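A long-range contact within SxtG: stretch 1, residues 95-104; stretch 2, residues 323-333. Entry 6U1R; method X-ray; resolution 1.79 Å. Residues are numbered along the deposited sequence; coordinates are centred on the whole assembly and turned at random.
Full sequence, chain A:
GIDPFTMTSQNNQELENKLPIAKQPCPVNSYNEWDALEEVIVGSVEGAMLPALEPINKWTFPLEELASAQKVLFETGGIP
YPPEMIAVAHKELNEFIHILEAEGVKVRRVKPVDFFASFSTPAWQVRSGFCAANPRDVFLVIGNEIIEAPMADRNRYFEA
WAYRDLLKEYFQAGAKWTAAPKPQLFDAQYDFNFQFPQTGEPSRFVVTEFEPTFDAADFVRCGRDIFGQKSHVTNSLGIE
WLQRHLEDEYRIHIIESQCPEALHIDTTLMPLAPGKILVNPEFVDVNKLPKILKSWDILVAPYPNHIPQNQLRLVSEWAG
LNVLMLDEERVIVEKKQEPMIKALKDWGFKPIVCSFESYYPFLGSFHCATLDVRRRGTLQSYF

Stretch 1 (95-104) EFIHILEAEG
Stretch 2, residues 323-333: VLMLDEERVIV

The strongest link between the stretches is a salt bridge at the C-terminal end of the helix: Arg330 NH1 lies 2.7 Å from Glu103 OE1, with an N-H...O angle of 149° and the carboxylate oxygen at the guanidinium edge, near its plane. The same NH1 also donates to the backbone, reaching Glu103 O at 3.2 Å and 162°, so one nitrogen holds both side chain and main chain of Glu103. Arg330 (chi m, t, m, 158°) is aimed by Asp327 (chi1 p), whose OD2 accepts from Arg330 NE and Arg330 NH2, both at 3.0 Å. Asp327 OD1 takes the backbone Arg330 N and Glu329 N, each at 2.8 Å, bracing the turn.

That turn joins strands 324-325 and 330-333, paired antiparallel: Ile332 N to Leu324 O is 2.9 Å, Leu326 N to Arg330 O 2.9 Å, and Leu324 N to Ile332 O a weak 3.4 Å. Helix 95-102, with phi/psi near -60/-43, runs antiparallel to strand 330-333 (174°), the axes 11.1 Å apart at closest approach. Two distances set the register: Phe96 CA to Ile332 CA is 8.8 Å, and Glu103 CA to Leu326 CA is 8.1 Å. Glu103 (-83/10; chi m, m, -31°) leaves helical geometry, and Gly104 follows at 90/13, where a CB would jam against the preceding carbonyl oxygen.

Apolar side chains fill the gap. Leu324 (t, p), Leu326 (m, t) and Ile332 (m, t) point toward the helix. Leu100 (m, t) starts sideways, yet its CD2 reaches Ile332 CD1 at 3.6 Å, Leu326 CD2 at 3.7 Å and Leu324 CD2 at 4.0 Å. Phe96 (t, chi2 47°) presents its ring edge, CE1 lying 3.6 Å from Ile332 CD1 and CZ 4.0 Å from Leu324 CD2. Ile99 (m, t) adds a looser contact, CG2 to Ile332 CD1 at 4.2 Å. Glu103 CB, 3.7 Å from Leu326 CD1, joins this packing to the salt bridge.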

# COMPACT_ATOMS: atom_id res chain seq x y z
N GLU A 95 -32.37 -8.93 -1.29
CA GLU A 95 -32.96 -9.59 -2.45
C GLU A 95 -31.91 -9.83 -3.54
O GLU A 95 -31.90 -10.88 -4.19
CB GLU A 95 -34.13 -8.77 -3.00
CG GLU A 95 -34.82 -9.43 -4.20
CD GLU A 95 -35.18 -10.91 -3.95
OE1 GLU A 95 -35.71 -11.23 -2.86
OE2 GLU A 95 -34.91 -11.75 -4.84
N PHE A 96 -31.03 -8.85 -3.78
CA PHE A 96 -29.91 -9.02 -4.70
C PHE A 96 -29.06 -10.23 -4.31
O PHE A 96 -28.72 -11.07 -5.15
CB PHE A 96 -29.10 -7.71 -4.72
CG PHE A 96 -27.81 -7.77 -5.50
CD1 PHE A 96 -27.77 -8.31 -6.76
CD2 PHE A 96 -26.66 -7.20 -4.98
CE1 PHE A 96 -26.59 -8.33 -7.49
CE2 PHE A 96 -25.46 -7.21 -5.70
CZ PHE A 96 -25.43 -7.78 -6.97
N ILE A 97 -28.73 -10.35 -3.03
CA ILE A 97 -27.96 -11.50 -2.57
C ILE A 97 -28.74 -12.80 -2.78
O ILE A 97 -28.17 -13.81 -3.21
CB ILE A 97 -27.56 -11.29 -1.09
CG1 ILE A 97 -26.50 -10.18 -1.00
CG2 ILE A 97 -27.06 -12.59 -0.48
CD1 ILE A 97 -26.29 -9.62 0.41
N HIS A 98 -30.05 -12.78 -2.51
CA HIS A 98 -30.86 -13.98 -2.73
C HIS A 98 -30.79 -14.43 -4.20
O HIS A 98 -30.68 -15.62 -4.49
CB HIS A 98 -32.32 -13.73 -2.33
CG HIS A 98 -32.63 -13.94 -0.87
ND1 HIS A 98 -32.05 -14.93 -0.10
CD2 HIS A 98 -33.49 -13.28 -0.05
CE1 HIS A 98 -32.52 -14.86 1.13
NE2 HIS A 98 -33.40 -13.87 1.19
N ILE A 99 -30.85 -13.48 -5.13
CA ILE A 99 -30.70 -13.81 -6.55
C ILE A 99 -29.34 -14.44 -6.82
O ILE A 99 -29.23 -15.47 -7.49
CB ILE A 99 -30.92 -12.55 -7.42
CG1 ILE A 99 -32.38 -12.08 -7.29
CG2 ILE A 99 -30.56 -12.85 -8.87
CD1 ILE A 99 -32.73 -10.80 -8.05
N LEU A 100 -28.27 -13.80 -6.35
CA LEU A 100 -26.93 -14.34 -6.56
C LEU A 100 -26.82 -15.78 -6.06
O LEU A 100 -26.26 -16.65 -6.74
CB LEU A 100 -25.89 -13.47 -5.86
CG LEU A 100 -25.64 -12.07 -6.46
CD1 LEU A 100 -24.72 -11.27 -5.52
CD2 LEU A 100 -25.03 -12.16 -7.83
N GLU A 101 -27.32 -16.04 -4.85
CA GLU A 101 -27.24 -17.38 -4.28
C GLU A 101 -28.09 -18.37 -5.06
O GLU A 101 -27.67 -19.52 -5.28
CB GLU A 101 -27.64 -17.32 -2.81
CG GLU A 101 -26.64 -16.50 -1.96
CD GLU A 101 -27.09 -16.26 -0.52
OE1 GLU A 101 -28.32 -16.22 -0.24
OE2 GLU A 101 -26.20 -16.08 0.34
N ALA A 102 -29.29 -17.97 -5.47
CA ALA A 102 -30.13 -18.87 -6.26
C ALA A 102 -29.47 -19.20 -7.59
O ALA A 102 -29.66 -20.30 -8.12
CB ALA A 102 -31.49 -18.23 -6.48
N GLU A 103 -28.70 -18.26 -8.13
CA GLU A 103 -27.97 -18.50 -9.37
C GLU A 103 -26.64 -19.23 -9.15
O GLU A 103 -25.85 -19.34 -10.09
CB GLU A 103 -27.75 -17.17 -10.09
CG GLU A 103 -29.03 -16.49 -10.54
CD GLU A 103 -29.78 -17.29 -11.59
OE1 GLU A 103 -29.12 -18.01 -12.38
OE2 GLU A 103 -31.03 -17.21 -11.61
N GLY A 104 -26.36 -19.76 -7.94
CA GLY A 104 -25.20 -20.58 -7.71
C GLY A 104 -23.92 -19.87 -7.30
O GLY A 104 -22.85 -20.49 -7.32
N VAL A 323 -24.27 -2.94 -14.68
CA VAL A 323 -24.74 -4.32 -14.59
C VAL A 323 -23.66 -5.25 -14.07
O VAL A 323 -22.48 -4.89 -14.02
CB VAL A 323 -25.23 -4.80 -15.97
CG1 VAL A 323 -26.48 -4.02 -16.41
CG2 VAL A 323 -24.11 -4.68 -17.01
N LEU A 324 -24.06 -6.46 -13.69
CA LEU A 324 -23.15 -7.50 -13.19
C LEU A 324 -23.41 -8.77 -13.98
O LEU A 324 -24.54 -9.25 -14.01
CB LEU A 324 -23.33 -7.76 -11.69
CG LEU A 324 -22.48 -8.90 -11.10
CD1 LEU A 324 -21.02 -8.52 -11.13
CD2 LEU A 324 -22.91 -9.30 -9.68
N MET A 325 -22.36 -9.31 -14.60
CA MET A 325 -22.44 -10.56 -15.36
C MET A 325 -22.17 -11.74 -14.43
O MET A 325 -21.15 -11.77 -13.74
CB MET A 325 -21.40 -10.58 -16.49
CG MET A 325 -21.46 -9.43 -17.49
SD MET A 325 -23.04 -9.26 -18.29
CE MET A 325 -23.16 -10.82 -19.16
N LEU A 326 -23.06 -12.73 -14.47
CA LEU A 326 -22.84 -14.00 -13.79
C LEU A 326 -22.10 -15.01 -14.65
O LEU A 326 -21.50 -15.96 -14.11
CB LEU A 326 -24.17 -14.59 -13.33
CG LEU A 326 -25.10 -13.63 -12.57
CD1 LEU A 326 -26.34 -14.35 -12.07
CD2 LEU A 326 -24.35 -12.93 -11.43
N ASP A 327 -22.19 -14.86 -15.96
CA ASP A 327 -21.38 -15.57 -16.95
C ASP A 327 -21.52 -14.75 -18.23
O ASP A 327 -21.94 -13.59 -18.17
CB ASP A 327 -21.79 -17.04 -17.09
CG ASP A 327 -23.25 -17.24 -17.41
OD1 ASP A 327 -23.87 -16.37 -18.07
OD2 ASP A 327 -23.80 -18.28 -16.99
N GLU A 328 -21.20 -15.34 -19.38
CA GLU A 328 -21.27 -14.57 -20.63
C GLU A 328 -22.69 -14.24 -21.06
O GLU A 328 -22.87 -13.42 -21.98
CB GLU A 328 -20.56 -15.34 -21.74
CG GLU A 328 -19.09 -15.54 -21.46
CD GLU A 328 -18.34 -16.21 -22.60
OE1 GLU A 328 -18.91 -16.35 -23.70
OE2 GLU A 328 -17.16 -16.56 -22.38
N GLU A 329 -23.70 -14.81 -20.42
CA GLU A 329 -25.09 -14.66 -20.83
C GLU A 329 -25.97 -14.00 -19.78
O GLU A 329 -26.73 -13.09 -20.10
CB GLU A 329 -25.64 -16.06 -21.21
CG GLU A 329 -27.11 -16.09 -21.54
CD GLU A 329 -27.61 -17.50 -21.90
OE1 GLU A 329 -26.93 -18.48 -21.56
OE2 GLU A 329 -28.70 -17.61 -22.52
N ARG A 330 -25.90 -14.46 -18.53
CA ARG A 330 -26.78 -13.99 -17.47
C ARG A 330 -26.26 -12.67 -16.91
O ARG A 330 -25.08 -12.58 -16.52
CB ARG A 330 -26.88 -15.02 -16.35
CG ARG A 330 -27.65 -16.31 -16.72
CD ARG A 330 -27.59 -17.33 -15.56
NE ARG A 330 -26.23 -17.81 -15.33
CZ ARG A 330 -25.78 -18.35 -14.20
NH1 ARG A 330 -26.56 -18.48 -13.14
NH2 ARG A 330 -24.51 -18.76 -14.12
N VAL A 331 -27.13 -11.67 -16.85
CA VAL A 331 -26.76 -10.31 -16.45
C VAL A 331 -27.82 -9.75 -15.51
O VAL A 331 -29.01 -9.78 -15.82
CB VAL A 331 -26.57 -9.39 -17.68
CG1 VAL A 331 -27.77 -9.43 -18.61
CG2 VAL A 331 -26.26 -7.96 -17.25
N ILE A 332 -27.39 -9.25 -14.33
CA ILE A 332 -28.29 -8.62 -13.38
C ILE A 332 -28.42 -7.15 -13.77
O ILE A 332 -27.41 -6.46 -13.99
CB ILE A 332 -27.80 -8.80 -11.93
CG1 ILE A 332 -27.89 -10.29 -11.54
CG2 ILE A 332 -28.62 -7.95 -10.97
CD1 ILE A 332 -27.32 -10.62 -10.20
N VAL A 333 -29.66 -6.68 -13.86
CA VAL A 333 -29.97 -5.34 -14.34
C VAL A 333 -31.18 -4.85 -13.56
O VAL A 333 -32.00 -5.64 -13.07
CB VAL A 333 -30.21 -5.37 -15.87
CG1 VAL A 333 -31.16 -6.45 -16.23
CG2 VAL A 333 -30.71 -4.03 -16.41